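Local coordinates for protein botulinum neurotoxin type G (Clostridium botulinum, PDB 3MPP) that binds the host nerve cell surface through its receptor-binding domain, so that the toxin's heavy chain can carry the protease light chain into the cytosol, at residues Q39-N44 and T193-I198; P76-N81 and A272-Q277; A264-F269 and Q277-G282. The protein carries 4 engineered substitutions. One frame throughout, in Å; residues are numbered along the deposited sequence.

Contact 1: Q39-N44 and T193-I198; sequences QFKLNN and TKFVWI
Lys41 lays its aliphatic chain across the indole of Trp197, with Lys41 CB 3.5 Å from the centroid of the six-membered ring. That line is only 3° off the ring normal, which identifies a CH-pi contact over the centre of the face. CG sits anti to the backbone N (chi1 -175°), and the extended chain carries CD past CE2 and CZ2 of the indole toward Phe195. There Lys41 CE lies 3.9 Å from the centroid of the Phe195 ring, over its face, and Lys41 NZ, 4.6 Å from the same centroid, adds a cation-pi interaction. The ammonium group also forms a salt bridge with Glu427 of the C-terminal subdomain. On the other face of the sheet Ile198 lies alongside Phe40, both pointing the same way. Ile198 CB stands 4.0 Å from the Phe40 ring centroid, displaced toward the rim, while Ile198 CG2 comes within 3.6 Å of Phe40 CZ. Ile198 CD1 also touches Leu42 CD1. Phe40 N donates to Ile198 O at 2.9 Å and Ile198 N returns a bond to Phe40 O at 2.8 Å; Leu42 and Val196 repeat the reciprocal pair. Water 1 accepts from Asn44 N and donates to Lys194 O, bridging the two backbones beyond the Leu42-Val196 bonds. Axes 160° apart and this register define neighbouring antiparallel strands in the lectin-like beta-sandwich of the N-terminal receptor-binding subdomain.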
loop_
_atom_site.group_PDB
_atom_site.type_symbol
_atom_site.label_atom_id
_atom_site.label_comp_id
_atom_site.label_asym_id
_atom_site.label_seq_id
_atom_site.Cartn_x
_atom_site.Cartn_y
_atom_site.Cartn_z
ATOM N N GLN A 39 2.147 -8.266 -11.020
ATOM C CA GLN A 39 1.566 -6.923 -11.149
ATOM C C GLN A 39 1.719 -6.379 -12.555
ATOM O O GLN A 39 2.716 -6.654 -13.201
ATOM C CB GLN A 39 2.238 -5.949 -10.177
ATOM C CG GLN A 39 2.293 -6.437 -8.730
ATOM C CD GLN A 39 3.018 -5.439 -7.818
ATOM O OE1 GLN A 39 3.593 -4.441 -8.287
ATOM N NE2 GLN A 39 2.992 -5.702 -6.519
ATOM N N PHE A 40 0.743 -5.599 -13.031
ATOM C CA PHE A 40 0.929 -4.911 -14.311
ATOM C C PHE A 40 0.564 -3.432 -14.297
ATOM O O PHE A 40 -0.308 -2.997 -13.555
ATOM C CB PHE A 40 0.251 -5.637 -15.502
ATOM C CG PHE A 40 -1.250 -5.644 -15.462
ATOM C CD1 PHE A 40 -1.979 -4.581 -15.980
ATOM C CD2 PHE A 40 -1.937 -6.740 -14.956
ATOM C CE1 PHE A 40 -3.366 -4.593 -15.972
ATOM C CE2 PHE A 40 -3.329 -6.759 -14.934
ATOM C CZ PHE A 40 -4.049 -5.680 -15.455
ATOM N N LYS A 41 1.249 -2.681 -15.150
ATOM C CA LYS A 41 1.092 -1.239 -15.238
ATOM C C LYS A 41 0.532 -0.862 -16.612
ATOM O O LYS A 41 1.114 -1.194 -17.647
ATOM C CB LYS A 41 2.459 -0.581 -15.034
ATOM C CG LYS A 41 2.473 0.947 -14.984
ATOM C CD LYS A 41 3.952 1.387 -14.886
ATOM C CE LYS A 41 4.162 2.877 -14.856
ATOM N NZ LYS A 41 5.633 3.161 -14.763
ATOM N N LEU A 42 -0.596 -0.167 -16.607
ATOM C CA LEU A 42 -1.160 0.426 -17.822
ATOM C C LEU A 42 -0.711 1.874 -17.947
ATOM O O LEU A 42 -0.938 2.677 -17.043
ATOM C CB LEU A 42 -2.687 0.374 -17.773
ATOM C CG LEU A 42 -3.337 -1.004 -17.600
ATOM C CD1 LEU A 42 -4.841 -0.881 -17.463
ATOM C CD2 LEU A 42 -2.974 -1.907 -18.779
ATOM N N ASN A 43 -0.073 2.191 -19.072
ATOM C CA ASN A 43 0.323 3.553 -19.420
ATOM C C ASN A 43 -0.740 4.160 -20.330
ATOM O O ASN A 43 -1.674 3.468 -20.745
ATOM C CB ASN A 43 1.678 3.543 -20.144
ATOM C CG ASN A 43 2.803 2.944 -19.294
ATOM O OD1 ASN A 43 3.526 2.037 -19.726
ATOM N ND2 ASN A 43 2.949 3.447 -18.085
ATOM N N ASN A 44 -0.603 5.447 -20.650
ATOM C CA ASN A 44 -1.623 6.114 -21.445
ATOM C C ASN A 44 -1.320 6.033 -22.935
ATOM O O ASN A 44 -0.918 7.015 -23.549
ATOM C CB ASN A 44 -1.812 7.575 -21.025
ATOM C CG ASN A 44 -3.100 8.168 -21.593
ATOM O OD1 ASN A 44 -3.848 7.480 -22.293
ATOM N ND2 ASN A 44 -3.361 9.434 -21.297
ATOM N N THR A 193 1.003 11.280 -19.081
ATOM C CA THR A 193 1.899 10.673 -18.108
ATOM C C THR A 193 1.187 9.704 -17.179
ATOM O O THR A 193 1.835 9.067 -16.352
ATOM C CB THR A 193 2.621 11.727 -17.228
ATOM O OG1 THR A 193 1.687 12.302 -16.301
ATOM C CG2 THR A 193 3.256 12.803 -18.100
ATOM N N LYS A 194 -0.133 9.586 -17.310
ATOM C CA LYS A 194 -0.916 8.767 -16.377
ATOM C C LYS A 194 -0.569 7.287 -16.476
ATOM O O LYS A 194 -0.266 6.769 -17.559
ATOM C CB LYS A 194 -2.432 8.955 -16.594
ATOM C CG LYS A 194 -3.313 8.292 -15.504
ATOM C CD LYS A 194 -3.107 8.960 -14.129
ATOM C CE LYS A 194 -3.791 10.333 -14.060
ATOM N NZ LYS A 194 -3.401 11.103 -12.824
ATOM N N PHE A 195 -0.603 6.605 -15.336
ATOM C CA PHE A 195 -0.501 5.156 -15.336
ATOM C C PHE A 195 -1.334 4.629 -14.187
ATOM O O PHE A 195 -1.718 5.390 -13.300
ATOM C CB PHE A 195 0.960 4.692 -15.218
ATOM C CG PHE A 195 1.640 5.141 -13.949
ATOM C CD1 PHE A 195 1.554 4.377 -12.792
ATOM C CD2 PHE A 195 2.346 6.341 -13.909
ATOM C CE1 PHE A 195 2.172 4.795 -11.609
ATOM C CE2 PHE A 195 2.958 6.763 -12.741
ATOM C CZ PHE A 195 2.870 5.983 -11.583
ATOM N N VAL A 196 -1.640 3.336 -14.234
ATOM C CA VAL A 196 -2.371 2.669 -13.173
ATOM C C VAL A 196 -1.746 1.301 -12.984
ATOM O O VAL A 196 -1.468 0.616 -13.971
ATOM C CB VAL A 196 -3.869 2.448 -13.551
ATOM C CG1 VAL A 196 -4.642 1.963 -12.340
ATOM C CG2 VAL A 196 -4.490 3.719 -14.108
ATOM N N TRP A 197 -1.523 0.895 -11.734
ATOM C CA TRP A 197 -1.035 -0.462 -11.453
ATOM C C TRP A 197 -2.215 -1.331 -11.031
ATOM O O TRP A 197 -3.087 -0.885 -10.279
ATOM C CB TRP A 197 0.032 -0.468 -10.332
ATOM C CG TRP A 197 1.417 -0.062 -10.768
ATOM C CD1 TRP A 197 1.979 1.189 -10.692
ATOM C CD2 TRP A 197 2.422 -0.921 -11.326
ATOM N NE1 TRP A 197 3.274 1.155 -11.180
ATOM C CE2 TRP A 197 3.568 -0.128 -11.565
ATOM C CE3 TRP A 197 2.457 -2.290 -11.657
ATOM C CZ2 TRP A 197 4.734 -0.656 -12.130
ATOM C CZ3 TRP A 197 3.611 -2.813 -12.205
ATOM C CH2 TRP A 197 4.740 -1.997 -12.437
ATOM N N ILE A 198 -2.224 -2.579 -11.495
ATOM C CA ILE A 198 -3.267 -3.539 -11.139
ATOM C C ILE A 198 -2.638 -4.884 -10.757
ATOM O O ILE A 198 -1.628 -5.285 -11.335
ATOM C CB ILE A 198 -4.243 -3.748 -12.322
ATOM C CG1 ILE A 198 -5.073 -2.480 -12.551
ATOM C CG2 ILE A 198 -5.154 -4.953 -12.068
ATOM C CD1 ILE A 198 -5.749 -2.429 -13.895
HETATM O O HOH W 1 1.360 7.165 -19.572
#

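Contact 2: P76-N81 and A272-Q277; sequences PKYNNN and AAINYQ
Asn80 and Ile274 bring their CA atoms to 7.9 Å and Lys77 and Tyr276 theirs to 10.3 Å, so the irregular loop 76-81 meets residues 272-277, whose last three form a short strand, through side chains rather than strand pairing. Tyr78 is clamped between two aliphatic groups: Lys77 CG from its own segment covers the centre of one face, and Ile274 CG2 covers the opposite one, 3.9 Å from the Tyr78 ring centroid. Ile274 also reaches the tyrosine with its other branch, Ile274 CD1 lying 3.5 Å from Tyr78 CE1. Beyond this ring the Lys77 chain continues to a second tyrosine, crossing Tyr276 at about a right angle. Lys77 CE is 3.7 Å from the Tyr276 ring centroid, over the face but offset toward the rim, a CH-pi contact. The bend at chi4 (-66°) then turns NZ back to its own loop. Lys77 NZ donates to Tyr78 O at 2.9 Å and to Asn80 OD1, lying 40° above the amide plane in the latter bond, and water 2 accepts a third bond from it. Water 2 also bonds to Tyr276 OH at 2.7 Å, linking the ammonium to the phenol. Water 3 similarly joins Tyr78 OH to Asn275 O. Tyr78 OH meanwhile lies 3.3 Å from Tyr276 CD2, and the Asn80 amide approaches the Tyr276 hydroxyl end tip to tip. Ile83 of helix 83-88 packs against both Tyr78 and Ile274. The two segments belong to the N- and C-terminal receptor-binding subdomains, and the chemistry implies an interface in which a lysine's carbons supply apolar packing while its charge is met by loop acceptors and water, with a possible polarising effect on Tyr276 OH through the shared water.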
loop_
_atom_site.group_PDB
_atom_site.type_symbol
_atom_site.label_atom_id
_atom_site.label_comp_id
_atom_site.label_asym_id
_atom_site.label_seq_id
_atom_site.Cartn_x
_atom_site.Cartn_y
_atom_site.Cartn_z
ATOM N N PRO A 76 -1.334 6.883 -8.997
ATOM C CA PRO A 76 -0.375 7.904 -8.560
ATOM C C PRO A 76 -1.035 9.128 -7.936
ATOM O O PRO A 76 -2.152 9.481 -8.285
ATOM C CB PRO A 76 0.346 8.313 -9.845
ATOM C CG PRO A 76 -0.437 7.714 -10.984
ATOM C CD PRO A 76 -1.459 6.786 -10.466
ATOM N N LYS A 77 -0.317 9.768 -7.021
ATOM C CA LYS A 77 -0.740 11.039 -6.449
ATOM C C LYS A 77 -1.004 12.041 -7.571
ATOM O O LYS A 77 -0.337 12.027 -8.598
ATOM C CB LYS A 77 0.372 11.597 -5.556
ATOM C CG LYS A 77 0.022 12.878 -4.820
ATOM C CD LYS A 77 1.262 13.387 -4.037
ATOM C CE LYS A 77 1.177 14.891 -3.802
ATOM N NZ LYS A 77 1.268 15.663 -5.090
ATOM N N TYR A 78 -1.977 12.913 -7.358
ATOM C CA TYR A 78 -2.213 14.048 -8.240
ATOM C C TYR A 78 -0.939 14.874 -8.434
ATOM O O TYR A 78 -0.053 14.899 -7.573
ATOM C CB TYR A 78 -3.295 14.931 -7.624
ATOM C CG TYR A 78 -3.090 15.175 -6.134
ATOM C CD1 TYR A 78 -2.211 16.158 -5.675
ATOM C CD2 TYR A 78 -3.779 14.419 -5.189
ATOM C CE1 TYR A 78 -2.047 16.386 -4.297
ATOM C CE2 TYR A 78 -3.599 14.628 -3.827
ATOM C CZ TYR A 78 -2.735 15.601 -3.391
ATOM O OH TYR A 78 -2.580 15.786 -2.039
ATOM N N ASN A 79 -0.816 15.519 -9.585
ATOM C CA ASN A 79 0.219 16.529 -9.751
ATOM C C ASN A 79 -0.318 17.850 -9.199
ATOM O O ASN A 79 -1.387 18.323 -9.604
ATOM C CB ASN A 79 0.639 16.685 -11.220
ATOM C CG ASN A 79 1.575 15.575 -11.695
ATOM O OD1 ASN A 79 2.324 14.978 -10.911
ATOM N ND2 ASN A 79 1.546 15.310 -12.994
ATOM N N ASN A 80 0.411 18.439 -8.252
ATOM C CA ASN A 80 -0.047 19.673 -7.615
ATOM C C ASN A 80 -0.504 20.732 -8.622
ATOM O O ASN A 80 -1.509 21.383 -8.411
ATOM C CB ASN A 80 1.033 20.290 -6.733
ATOM C CG ASN A 80 1.372 19.437 -5.528
ATOM O OD1 ASN A 80 0.704 18.435 -5.240
ATOM N ND2 ASN A 80 2.429 19.828 -4.819
ATOM N N ASN A 81 0.243 20.892 -9.709
ATOM C CA ASN A 81 -0.026 21.945 -10.688
ATOM C C ASN A 81 -1.013 21.552 -11.792
ATOM O O ASN A 81 -1.265 22.327 -12.714
ATOM C CB ASN A 81 1.287 22.454 -11.300
ATOM C CG ASN A 81 1.993 21.404 -12.150
ATOM O OD1 ASN A 81 1.357 20.533 -12.744
ATOM N ND2 ASN A 81 3.315 21.496 -12.223
ATOM N N ALA A 272 -5.788 25.223 -3.092
ATOM C CA ALA A 272 -7.239 25.304 -2.982
ATOM C C ALA A 272 -7.893 23.927 -2.890
ATOM O O ALA A 272 -8.874 23.741 -2.170
ATOM C CB ALA A 272 -7.827 26.101 -4.148
ATOM N N ALA A 273 -7.340 22.959 -3.612
ATOM C CA ALA A 273 -8.008 21.678 -3.779
ATOM C C ALA A 273 -7.436 20.574 -2.913
ATOM O O ALA A 273 -8.126 19.603 -2.623
ATOM C CB ALA A 273 -7.970 21.256 -5.241
ATOM N N ILE A 274 -6.175 20.700 -2.510
ATOM C CA ILE A 274 -5.512 19.569 -1.866
ATOM C C ILE A 274 -4.624 19.957 -0.683
ATOM O O ILE A 274 -4.273 21.122 -0.491
ATOM C CB ILE A 274 -4.688 18.741 -2.889
ATOM C CG1 ILE A 274 -3.623 19.608 -3.560
ATOM C CG2 ILE A 274 -5.587 18.122 -3.944
ATOM C CD1 ILE A 274 -2.288 19.585 -2.838
ATOM N N ASN A 275 -4.269 18.952 0.102
ATOM C CA ASN A 275 -3.335 19.119 1.214
ATOM C C ASN A 275 -2.722 17.784 1.552
ATOM O O ASN A 275 -3.423 16.763 1.579
ATOM C CB ASN A 275 -4.053 19.653 2.456
ATOM C CG ASN A 275 -3.211 19.506 3.710
ATOM O OD1 ASN A 275 -2.254 20.252 3.916
ATOM N ND2 ASN A 275 -3.546 18.522 4.541
ATOM N N TYR A 276 -1.415 17.783 1.802
ATOM C CA TYR A 276 -0.706 16.585 2.238
ATOM C C TYR A 276 0.538 16.957 3.018
ATOM O O TYR A 276 1.130 18.008 2.784
ATOM C CB TYR A 276 -0.280 15.712 1.041
ATOM C CG TYR A 276 0.712 16.362 0.100
ATOM C CD1 TYR A 276 2.081 16.195 0.271
ATOM C CD2 TYR A 276 0.273 17.127 -0.990
ATOM C CE1 TYR A 276 3.001 16.787 -0.605
ATOM C CE2 TYR A 276 1.181 17.719 -1.866
ATOM C CZ TYR A 276 2.540 17.546 -1.668
ATOM O OH TYR A 276 3.430 18.135 -2.537
ATOM N N GLN A 277 0.956 16.071 3.916
ATOM C CA GLN A 277 2.253 16.225 4.559
ATOM C C GLN A 277 3.323 15.477 3.788
ATOM O O GLN A 277 3.058 14.411 3.234
ATOM C CB GLN A 277 2.195 15.763 6.018
ATOM C CG GLN A 277 1.500 16.808 6.911
ATOM C CD GLN A 277 1.395 16.350 8.344
ATOM O OE1 GLN A 277 1.453 15.151 8.630
ATOM N NE2 GLN A 277 1.223 17.298 9.255
HETATM O O HOH W 2 4.006 16.982 -4.946
HETATM O O HOH W 3 -3.651 14.310 0.005
#

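Contact 3: A264-F269 and Q277-G282; sequences APRTNF and QNLYLG
The Arg266 guanidinium meets Asn278 O at its edge, the oxygen lying 22° out of the guanidinium plane, while water 4 occupies an edge position in plane; Leu281 CD1 and Leu279 CA approach the group obliquely. Arg266 NH1 donates to Asn278 O at 3.0 Å, using a lone pair in the carbonyl plane. Arg266 NH1 also donates to water 4 at 2.9 Å, and the water passes a bond on to Leu279 O, so NH1 holds the carbonyl of Asn278 directly and that of Leu279 through the water. NE bonds to Gln248 O. The amide plane of Gln277 is turned 48° from the guanidinium, and Gln277 OE1, held by Asn249, lies 3.6 Å from Arg266 CD as the two side chains cross at about a right angle. Asn268 and Gln277 form an antiparallel non-hydrogen-bonded pair with their CA atoms 4.0 Å apart. This pairing belongs to the hairpin of strands 260-270 and 275-277, at one side of a three-stranded antiparallel sheet in the beta-trefoil C-terminal subdomain. Past the pair, Asn278 fastens the departing chain to Thr267 twice. Asn278 N donates to Thr267 O at 2.9 Å, while Thr267 OG1 donates to Asn278 OD1, also at 2.9 Å, on a lone pair in the amide plane. Thr267 chi1 of 49° puts OG1 between the backbone N and the carbonyl carbon, where it can meet that amide. Water 6 supplies a second donor to OD1. Leu281 CD1 packs 3.8 Å from Thr267 N, and water 5 receives bonds from Asn268 ND2 and Gln277 NE2 while donating to Arg266 O.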
loop_
_atom_site.group_PDB
_atom_site.type_symbol
_atom_site.label_atom_id
_atom_site.label_comp_id
_atom_site.label_asym_id
_atom_site.label_seq_id
_atom_site.Cartn_x
_atom_site.Cartn_y
_atom_site.Cartn_z
ATOM N N ALA A 264 10.347 15.685 14.641
ATOM C CA ALA A 264 10.108 17.022 14.128
ATOM C C ALA A 264 8.794 16.977 13.361
ATOM O O ALA A 264 8.442 15.943 12.799
ATOM C CB ALA A 264 11.262 17.460 13.216
ATOM N N PRO A 265 8.052 18.094 13.337
ATOM C CA PRO A 265 6.776 18.099 12.616
ATOM C C PRO A 265 6.990 17.968 11.109
ATOM O O PRO A 265 7.873 18.635 10.564
ATOM C CB PRO A 265 6.183 19.482 12.932
ATOM C CG PRO A 265 7.004 20.039 14.041
ATOM C CD PRO A 265 8.350 19.389 13.970
ATOM N N ARG A 266 6.192 17.134 10.447
ATOM C CA ARG A 266 6.237 17.040 8.988
ATOM C C ARG A 266 5.858 18.388 8.381
ATOM O O ARG A 266 4.985 19.092 8.888
ATOM C CB ARG A 266 5.244 15.994 8.476
ATOM C CG ARG A 266 5.621 14.564 8.791
ATOM C CD ARG A 266 4.648 13.556 8.153
ATOM N NE ARG A 266 5.030 12.214 8.583
ATOM C CZ ARG A 266 6.089 11.574 8.115
ATOM N NH1 ARG A 266 6.832 12.133 7.163
ATOM N NH2 ARG A 266 6.397 10.380 8.590
ATOM N N THR A 267 6.503 18.740 7.284
ATOM C CA THR A 267 6.089 19.914 6.534
ATOM C C THR A 267 4.955 19.475 5.638
ATOM O O THR A 267 4.679 18.280 5.520
ATOM C CB THR A 267 7.230 20.446 5.660
ATOM O OG1 THR A 267 7.802 19.358 4.913
ATOM C CG2 THR A 267 8.304 21.072 6.544
ATOM N N ASN A 268 4.310 20.435 4.985
ATOM C CA ASN A 268 3.146 20.123 4.182
ATOM C C ASN A 268 3.070 20.954 2.922
ATOM O O ASN A 268 3.792 21.935 2.756
ATOM C CB ASN A 268 1.885 20.358 4.996
ATOM C CG ASN A 268 1.742 21.795 5.408
ATOM O OD1 ASN A 268 1.501 22.660 4.577
ATOM N ND2 ASN A 268 1.908 22.065 6.692
ATOM N N PHE A 269 2.185 20.539 2.033
ATOM C CA PHE A 269 1.818 21.360 0.893
ATOM C C PHE A 269 0.304 21.397 0.809
ATOM O O PHE A 269 -0.361 20.370 0.929
ATOM C CB PHE A 269 2.408 20.803 -0.416
ATOM C CG PHE A 269 2.068 21.647 -1.615
ATOM C CD1 PHE A 269 2.971 22.575 -2.107
ATOM C CD2 PHE A 269 0.818 21.558 -2.205
ATOM C CE1 PHE A 269 2.648 23.377 -3.201
ATOM C CE2 PHE A 269 0.479 22.362 -3.283
ATOM C CZ PHE A 269 1.399 23.272 -3.788
ATOM N N GLN A 277 0.956 16.071 3.916
ATOM C CA GLN A 277 2.253 16.225 4.559
ATOM C C GLN A 277 3.323 15.477 3.788
ATOM O O GLN A 277 3.058 14.411 3.234
ATOM C CB GLN A 277 2.195 15.763 6.018
ATOM C CG GLN A 277 1.500 16.808 6.911
ATOM C CD GLN A 277 1.395 16.350 8.344
ATOM O OE1 GLN A 277 1.453 15.151 8.630
ATOM N NE2 GLN A 277 1.223 17.298 9.255
ATOM N N ASN A 278 4.525 16.050 3.744
ATOM C CA ASN A 278 5.677 15.402 3.102
ATOM C C ASN A 278 6.137 14.122 3.810
ATOM O O ASN A 278 6.074 14.032 5.032
ATOM C CB ASN A 278 6.843 16.396 3.011
ATOM C CG ASN A 278 6.580 17.479 1.999
ATOM O OD1 ASN A 278 6.611 18.678 2.306
ATOM N ND2 ASN A 278 6.278 17.061 0.786
ATOM N N LEU A 279 6.614 13.162 3.015
ATOM C CA LEU A 279 6.987 11.817 3.448
ATOM C C LEU A 279 8.481 11.580 3.405
ATOM O O LEU A 279 9.033 10.802 4.195
ATOM C CB LEU A 279 6.342 10.782 2.516
ATOM C CG LEU A 279 4.814 10.846 2.453
ATOM C CD1 LEU A 279 4.279 9.716 1.596
ATOM C CD2 LEU A 279 4.234 10.770 3.874
ATOM N N TYR A 280 9.142 12.212 2.447
ATOM C CA TYR A 280 10.564 11.989 2.287
ATOM C C TYR A 280 11.362 12.939 3.176
ATOM O O TYR A 280 11.998 13.858 2.682
ATOM C CB TYR A 280 10.964 12.174 0.830
ATOM C CG TYR A 280 10.148 11.380 -0.149
ATOM C CD1 TYR A 280 9.747 10.085 0.138
ATOM C CD2 TYR A 280 9.839 11.901 -1.403
ATOM C CE1 TYR A 280 9.030 9.334 -0.798
ATOM C CE2 TYR A 280 9.123 11.163 -2.328
ATOM C CZ TYR A 280 8.722 9.882 -2.020
ATOM O OH TYR A 280 8.002 9.156 -2.954
ATOM N N LEU A 281 11.320 12.702 4.482
ATOM C CA LEU A 281 11.902 13.613 5.476
ATOM C C LEU A 281 12.672 12.806 6.508
ATOM O O LEU A 281 12.301 11.678 6.794
ATOM C CB LEU A 281 10.788 14.377 6.199
ATOM C CG LEU A 281 9.896 15.316 5.379
ATOM C CD1 LEU A 281 8.759 15.841 6.258
ATOM C CD2 LEU A 281 10.745 16.469 4.848
ATOM N N GLY A 282 13.731 13.383 7.070
ATOM C CA GLY A 282 14.434 12.757 8.182
ATOM C C GLY A 282 15.467 11.695 7.827
ATOM O O GLY A 282 16.008 11.676 6.723
HETATM O O HOH W 4 8.859 10.181 6.691
HETATM O O HOH W 5 2.134 20.110 8.506
HETATM O O HOH W 6 6.180 21.109 0.542
#

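Overall arrangement
Contact 1 pairs strands within the N-terminal subdomain, contact 2 joins that subdomain to the C-terminal one, and contact 3 lies wholly in the latter. Centres of contacts 1 and 2 are 19 Å apart, yet they touch where Pro76 CD packs 3.2 Å from Phe195 O. Contacts 2 and 3, with centres 14 Å apart, share Gln277 and the hairpin sheet; Tyr276 O and Phe269 N, 2.8 Å apart, probably form one of its hydrogen bonds. Contacts 1 and 3 do not touch, their nearest atoms being about 11 Å apart. All three lie away from the inferred ganglioside-binding motif, Ser400 to Tyr403, with its Trp402.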